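Local coordinates for periplasmic lipopolysaccharide transport protein LPTH (Pseudomonas aeruginosa, PDB 4UU4) that binds lipopolysaccharide and is required for its translocation from the inner to the outer membrane, perhaps as part of a bridge across the periplasm, at residues A[37-42]-A[50-55]; A[67-72]-A[80-85]. All coordinates share one frame; numbering follows the deposited sequence.

Contact 1. Residues A[37-42]-A[50-55]; sequences ADSAEL and VYRGDV
Ala40 and Tyr51 face each other in a non-hydrogen-bonded pair of an antiparallel beta hairpin, the strands 39-43 and 48-52 at one margin of the LptA-type beta-jellyroll. The methyl group of Ala40 approaches the phenol ring obliquely, with CB 3.4 Å from Tyr51 CD2 and somewhat farther from CE2. Tyr51 CG stands anti to the carbonyl carbon (chi1 -51°), beside its own backbone N, and the ring continues from there; Leu71 and Val35 also touch this side chain. Ala37 CB adds to the same apolar group, 4.0 Å from Tyr51 CB and close to Val55 CG2.

On the reverse face the guanidinium of Arg52 lies near Ser39 and Val50. Its chain runs extended from CG to NE and brings the flat group alongside Ser39, whose OG lies at the edge, in the plane, 3.8 Å from Arg52 NH1. Over one face of the group, toward the rim, sits Val50 CG2. Glu41 shares this side of the sheet with Ser39, Val50 and Arg52, with OE1 4.7 Å from Arg52 NH2, a separation at which opposite charges could attract without touching.

At the corner the regular pairing gives way to a classic beta bulge: Asp38 and Ser39 both lie opposite Arg52, and Arg52 O accepts a hydrogen bond from each of their backbone nitrogens. Asp38 N also makes a weak bond to Gly53 O. Gly53 turns the chain with a positive phi of 92° and, having no side chain, lets the Asp38 carboxylate settle against its backbone, OD2 being 3.3 Å from Gly53 CA. The carboxylates of Asp38 and Asp54 approach one another, presumably at some electrostatic cost; between them a water lies 3.2 Å from Asp38 OD1 and 3.1 Å from Asp54 OD2.

Contact 2. Residues A[67-72]-A[80-85]; sequences NTVTLK and EVVTSV
Peptide carbonyls are the flat groups through which residues 67-72 and 80-85 meet, and Thr83 O receives Thr70 N at 2.9 Å in the plane of its carbonyl. Thr70 O takes Thr83 N in its own plane in return, so this pair is closed by two bonds. Val85 O accepts from two donors: Thr68 N lies in the carbonyl plane, while Asn67 N is tilted 26° from it. Asn67 and Thr68 thus share one opposite residue, a classic beta bulge, and a second one closes the far end, where Glu80 and Val81 both face Lys72.

The side chains fall on two faces of this antiparallel hairpin. On one, Val82 is the meeting point. Its CG1 stands anti to the backbone N (chi1 177°) and touches Leu71 CD2 at 3.5 Å, the two side chains lying side by side and pointing the same way. Diagonally across the strands, the same methyl meets Val69 CG1 at 3.7 Å. The other branch of Val69 turns to Ser84, CG2 resting 3.5 Å from Ser84 OG, whose hydrogen bond goes to Thr65 O. On the reverse face Lys72 runs beside Val81, its CB and CD each 3.7 Å from Val81 CG1. A bend at the last torsion (chi4 71°) then places NZ 4.0 Å from Thr83 OG1.

The modelled chain contains no helix, and the surroundings are strands alone or the loops between them. Strand 48-52 flanks 68-72, and strand 109-112 flanks 81-85, with Tyr111 against Val82 and Gln110 against Val81 and Thr83. Val55 and Val57 of strand 55-59, in the opposing sheet of the jellyroll, cover Val69.

Overall arrangement
Contacts 1 and 2 are hairpins set side by side in one antiparallel sheet, their centres about 10 Å apart, although the chain crosses to the other sheet for strands 55-59 and 62-66 between them. Strands 48-52 and 68-72 form the seam: Tyr51 N is 2.8 Å from Val69 O and Gly53 N 3.2 Å from Asn67 O, both probable hydrogen bonds, while Tyr51 CE1 packs 3.6 Å from Leu71 CG. Contact 1 includes strand 39-43, outermost in this sheet, and its centre lies about 17 Å from that of the chain; for contact 2 this is about 9 Å. The pair illustrates how a jellyroll sheet combines hairpins separated in sequence, the outer at the surface and the inner partly buried.

Contact 1. Residues A[37-42]-A[50-55]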
loop_
_atom_site.group_PDB
_atom_site.type_symbol
_atom_site.label_atom_id
_atom_site.label_comp_id
_atom_site.label_asym_id
_atom_site.label_seq_id
_atom_site.Cartn_x
_atom_site.Cartn_y
_atom_site.Cartn_z
ATOM N N ALA A 37 -2.656 15.654 6.166
ATOM C CA ALA A 37 -1.630 15.416 7.175
ATOM C C ALA A 37 -1.502 16.565 8.164
ATOM O O ALA A 37 -2.258 17.534 8.114
ATOM C CB ALA A 37 -0.287 15.130 6.517
ATOM N N ASP A 38 -0.539 16.428 9.072
ATOM C CA ASP A 38 -0.178 17.491 9.997
ATOM C C ASP A 38 0.811 18.439 9.339
ATOM O O ASP A 38 0.774 19.647 9.573
ATOM C CB ASP A 38 0.444 16.913 11.268
ATOM C CG ASP A 38 -0.575 16.259 12.165
ATOM O OD1 ASP A 38 -1.774 16.563 12.017
ATOM O OD2 ASP A 38 -0.177 15.443 13.022
ATOM N N SER A 39 1.704 17.887 8.524
ATOM C CA SER A 39 2.711 18.702 7.851
ATOM C C SER A 39 3.099 18.114 6.499
ATOM O O SER A 39 2.883 16.929 6.237
ATOM C CB SER A 39 3.949 18.890 8.737
ATOM O OG SER A 39 4.647 17.672 8.940
ATOM N N ALA A 40 3.660 18.955 5.636
ATOM C CA ALA A 40 4.087 18.523 4.311
ATOM C C ALA A 40 5.276 19.342 3.838
ATOM O O ALA A 40 5.406 20.510 4.188
ATOM C CB ALA A 40 2.947 18.645 3.316
ATOM N N GLU A 41 6.145 18.723 3.049
ATOM C CA GLU A 41 7.217 19.454 2.388
ATOM C C GLU A 41 7.336 19.008 0.941
ATOM O O GLU A 41 7.515 17.825 0.665
ATOM C CB GLU A 41 8.556 19.266 3.102
ATOM C CG GLU A 41 9.655 20.076 2.438
ATOM C CD GLU A 41 10.846 20.365 3.331
ATOM O OE1 GLU A 41 10.923 19.816 4.448
ATOM O OE2 GLU A 41 11.713 21.160 2.905
ATOM N N LEU A 42 7.235 19.951 0.016
ATOM C CA LEU A 42 7.266 19.600 -1.397
ATOM C C LEU A 42 8.513 20.107 -2.119
ATOM O O LEU A 42 8.774 21.305 -2.177
ATOM C CB LEU A 42 6.005 20.115 -2.091
ATOM C CG LEU A 42 5.951 20.046 -3.618
ATOM C CD1 LEU A 42 5.915 18.587 -4.002
ATOM C CD2 LEU A 42 4.717 20.729 -4.144
ATOM N N VAL A 50 7.065 14.926 1.044
ATOM C CA VAL A 50 6.882 14.116 2.253
ATOM C C VAL A 50 5.869 14.709 3.238
ATOM O O VAL A 50 5.948 15.878 3.613
ATOM C CB VAL A 50 8.223 13.745 2.950
ATOM C CG1 VAL A 50 9.135 14.943 3.045
ATOM C CG2 VAL A 50 7.969 13.148 4.329
ATOM N N TYR A 51 4.912 13.872 3.634
ATOM C CA TYR A 51 3.826 14.242 4.529
ATOM C C TYR A 51 3.945 13.497 5.860
ATOM O O TYR A 51 4.224 12.294 5.887
ATOM C CB TYR A 51 2.481 13.909 3.880
ATOM C CG TYR A 51 2.308 14.445 2.476
ATOM C CD1 TYR A 51 2.771 13.732 1.376
ATOM C CD2 TYR A 51 1.664 15.658 2.248
ATOM C CE1 TYR A 51 2.610 14.218 0.091
ATOM C CE2 TYR A 51 1.499 16.153 0.965
ATOM C CZ TYR A 51 1.975 15.430 -0.106
ATOM O OH TYR A 51 1.813 15.918 -1.382
ATOM N N ARG A 52 3.725 14.216 6.960
ATOM C CA ARG A 52 3.857 13.634 8.296
ATOM C C ARG A 52 2.651 13.945 9.179
ATOM O O ARG A 52 2.020 15.000 9.036
ATOM C CB ARG A 52 5.122 14.148 8.988
ATOM C CG ARG A 52 6.421 13.871 8.251
ATOM C CD ARG A 52 7.615 14.332 9.077
ATOM N NE ARG A 52 8.798 14.579 8.258
ATOM C CZ ARG A 52 8.968 15.661 7.504
ATOM N NH1 ARG A 52 8.027 16.594 7.455
ATOM N NH2 ARG A 52 10.077 15.810 6.792
ATOM N N GLY A 53 2.342 13.019 10.088
ATOM C CA GLY A 53 1.308 13.220 11.091
ATOM C C GLY A 53 -0.071 12.723 10.695
ATOM O O GLY A 53 -0.854 13.469 10.106
ATOM N N ASP A 54 -0.370 11.470 11.035
ATOM C CA ASP A 54 -1.651 10.843 10.703
ATOM C C ASP A 54 -1.995 11.010 9.230
ATOM O O ASP A 54 -3.107 11.403 8.886
ATOM C CB ASP A 54 -2.792 11.414 11.552
ATOM C CG ASP A 54 -2.709 10.999 13.003
ATOM O OD1 ASP A 54 -2.857 9.790 13.286
ATOM O OD2 ASP A 54 -2.514 11.889 13.864
ATOM N N VAL A 55 -1.032 10.713 8.366
ATOM C CA VAL A 55 -1.193 10.915 6.935
ATOM C C VAL A 55 -2.243 9.988 6.329
ATOM O O VAL A 55 -2.221 8.763 6.544
ATOM C CB VAL A 55 0.139 10.717 6.211
ATOM C CG1 VAL A 55 0.062 11.262 4.795
ATOM C CG2 VAL A 55 1.247 11.387 6.994
HETATM O O HOH W 1 -3.223 14.841 14.270
#

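Contact 2. Residues A[67-72]-A[80-85]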
loop_
_atom_site.group_PDB
_atom_site.type_symbol
_atom_site.label_atom_id
_atom_site.label_comp_id
_atom_site.label_asym_id
_atom_site.label_seq_id
_atom_site.Cartn_x
_atom_site.Cartn_y
_atom_site.Cartn_z
ATOM N N ASN A 67 2.283 7.060 9.339
ATOM C CA ASN A 67 2.922 8.109 10.106
ATOM C C ASN A 67 3.681 9.016 9.159
ATOM O O ASN A 67 3.669 10.237 9.305
ATOM C CB ASN A 67 3.876 7.514 11.135
ATOM C CG ASN A 67 3.169 6.617 12.114
ATOM O OD1 ASN A 67 3.636 5.517 12.417
ATOM N ND2 ASN A 67 2.029 7.075 12.611
ATOM N N THR A 68 4.333 8.407 8.173
ATOM C CA THR A 68 5.099 9.184 7.209
ATOM C C THR A 68 4.915 8.661 5.792
ATOM O O THR A 68 5.141 7.476 5.517
ATOM C CB THR A 68 6.596 9.180 7.548
ATOM O OG1 THR A 68 6.774 9.490 8.936
ATOM C CG2 THR A 68 7.344 10.191 6.685
ATOM N N VAL A 69 4.519 9.557 4.892
ATOM C CA VAL A 69 4.278 9.184 3.503
ATOM C C VAL A 69 5.113 10.013 2.530
ATOM O O VAL A 69 5.179 11.227 2.632
ATOM C CB VAL A 69 2.781 9.295 3.157
ATOM C CG1 VAL A 69 2.540 8.992 1.687
ATOM C CG2 VAL A 69 1.979 8.339 4.029
ATOM N N THR A 70 5.769 9.345 1.591
ATOM C CA THR A 70 6.530 10.041 0.566
ATOM C C THR A 70 5.961 9.742 -0.814
ATOM O O THR A 70 5.751 8.582 -1.162
ATOM C CB THR A 70 8.013 9.635 0.584
ATOM O OG1 THR A 70 8.570 9.890 1.879
ATOM C CG2 THR A 70 8.787 10.424 -0.463
ATOM N N LEU A 71 5.707 10.797 -1.589
ATOM C CA LEU A 71 5.323 10.656 -2.988
ATOM C C LEU A 71 6.512 10.971 -3.872
ATOM O O LEU A 71 7.132 12.033 -3.735
ATOM C CB LEU A 71 4.189 11.610 -3.352
ATOM C CG LEU A 71 2.997 11.725 -2.410
ATOM C CD1 LEU A 71 1.892 12.542 -3.058
ATOM C CD2 LEU A 71 2.488 10.368 -2.018
ATOM N N LYS A 72 6.831 10.053 -4.778
ATOM C CA LYS A 72 7.857 10.326 -5.773
ATOM C C LYS A 72 7.177 10.541 -7.112
ATOM O O LYS A 72 6.276 9.790 -7.479
ATOM C CB LYS A 72 8.861 9.179 -5.853
ATOM C CG LYS A 72 9.594 8.917 -4.545
ATOM C CD LYS A 72 10.542 7.735 -4.670
ATOM C CE LYS A 72 11.311 7.484 -3.377
ATOM N NZ LYS A 72 10.456 6.945 -2.277
ATOM N N GLU A 80 4.933 8.295 -9.229
ATOM C CA GLU A 80 5.098 6.930 -9.712
ATOM C C GLU A 80 5.122 5.924 -8.564
ATOM O O GLU A 80 5.028 4.717 -8.783
ATOM C CB GLU A 80 6.375 6.801 -10.542
ATOM C CG GLU A 80 7.657 6.881 -9.734
ATOM C CD GLU A 80 8.781 6.076 -10.359
ATOM O OE1 GLU A 80 8.477 5.139 -11.128
ATOM O OE2 GLU A 80 9.963 6.377 -10.085
ATOM N N VAL A 81 5.255 6.428 -7.342
ATOM C CA VAL A 81 5.209 5.577 -6.160
ATOM C C VAL A 81 4.874 6.362 -4.889
ATOM O O VAL A 81 5.398 7.458 -4.645
ATOM C CB VAL A 81 6.523 4.769 -5.971
ATOM C CG1 VAL A 81 7.712 5.697 -5.748
ATOM C CG2 VAL A 81 6.385 3.763 -4.829
ATOM N N VAL A 82 3.978 5.789 -4.093
ATOM C CA VAL A 82 3.589 6.359 -2.813
ATOM C C VAL A 82 4.030 5.411 -1.703
ATOM O O VAL A 82 3.436 4.354 -1.519
ATOM C CB VAL A 82 2.057 6.526 -2.736
ATOM C CG1 VAL A 82 1.638 7.051 -1.372
ATOM C CG2 VAL A 82 1.567 7.440 -3.849
ATOM N N THR A 83 5.071 5.779 -0.965
ATOM C CA THR A 83 5.558 4.920 0.109
ATOM C C THR A 83 5.061 5.398 1.467
ATOM O O THR A 83 5.318 6.530 1.864
ATOM C CB THR A 83 7.094 4.855 0.137
ATOM O OG1 THR A 83 7.582 4.471 -1.152
ATOM C CG2 THR A 83 7.562 3.845 1.168
ATOM N N SER A 84 4.349 4.523 2.175
ATOM C CA SER A 84 3.860 4.815 3.518
ATOM C C SER A 84 4.548 3.969 4.590
ATOM O O SER A 84 4.877 2.797 4.369
ATOM C CB SER A 84 2.345 4.616 3.596
ATOM O OG SER A 84 1.854 4.933 4.889
ATOM N N VAL A 85 4.751 4.585 5.752
ATOM C CA VAL A 85 5.345 3.922 6.909
ATOM C C VAL A 85 4.546 4.248 8.171
ATOM O O VAL A 85 4.294 5.425 8.476
ATOM C CB VAL A 85 6.813 4.356 7.116
ATOM C CG1 VAL A 85 7.290 3.992 8.515
ATOM C CG2 VAL A 85 7.714 3.748 6.044
HETATM O O HOH W 2 7.251 7.272 4.180
#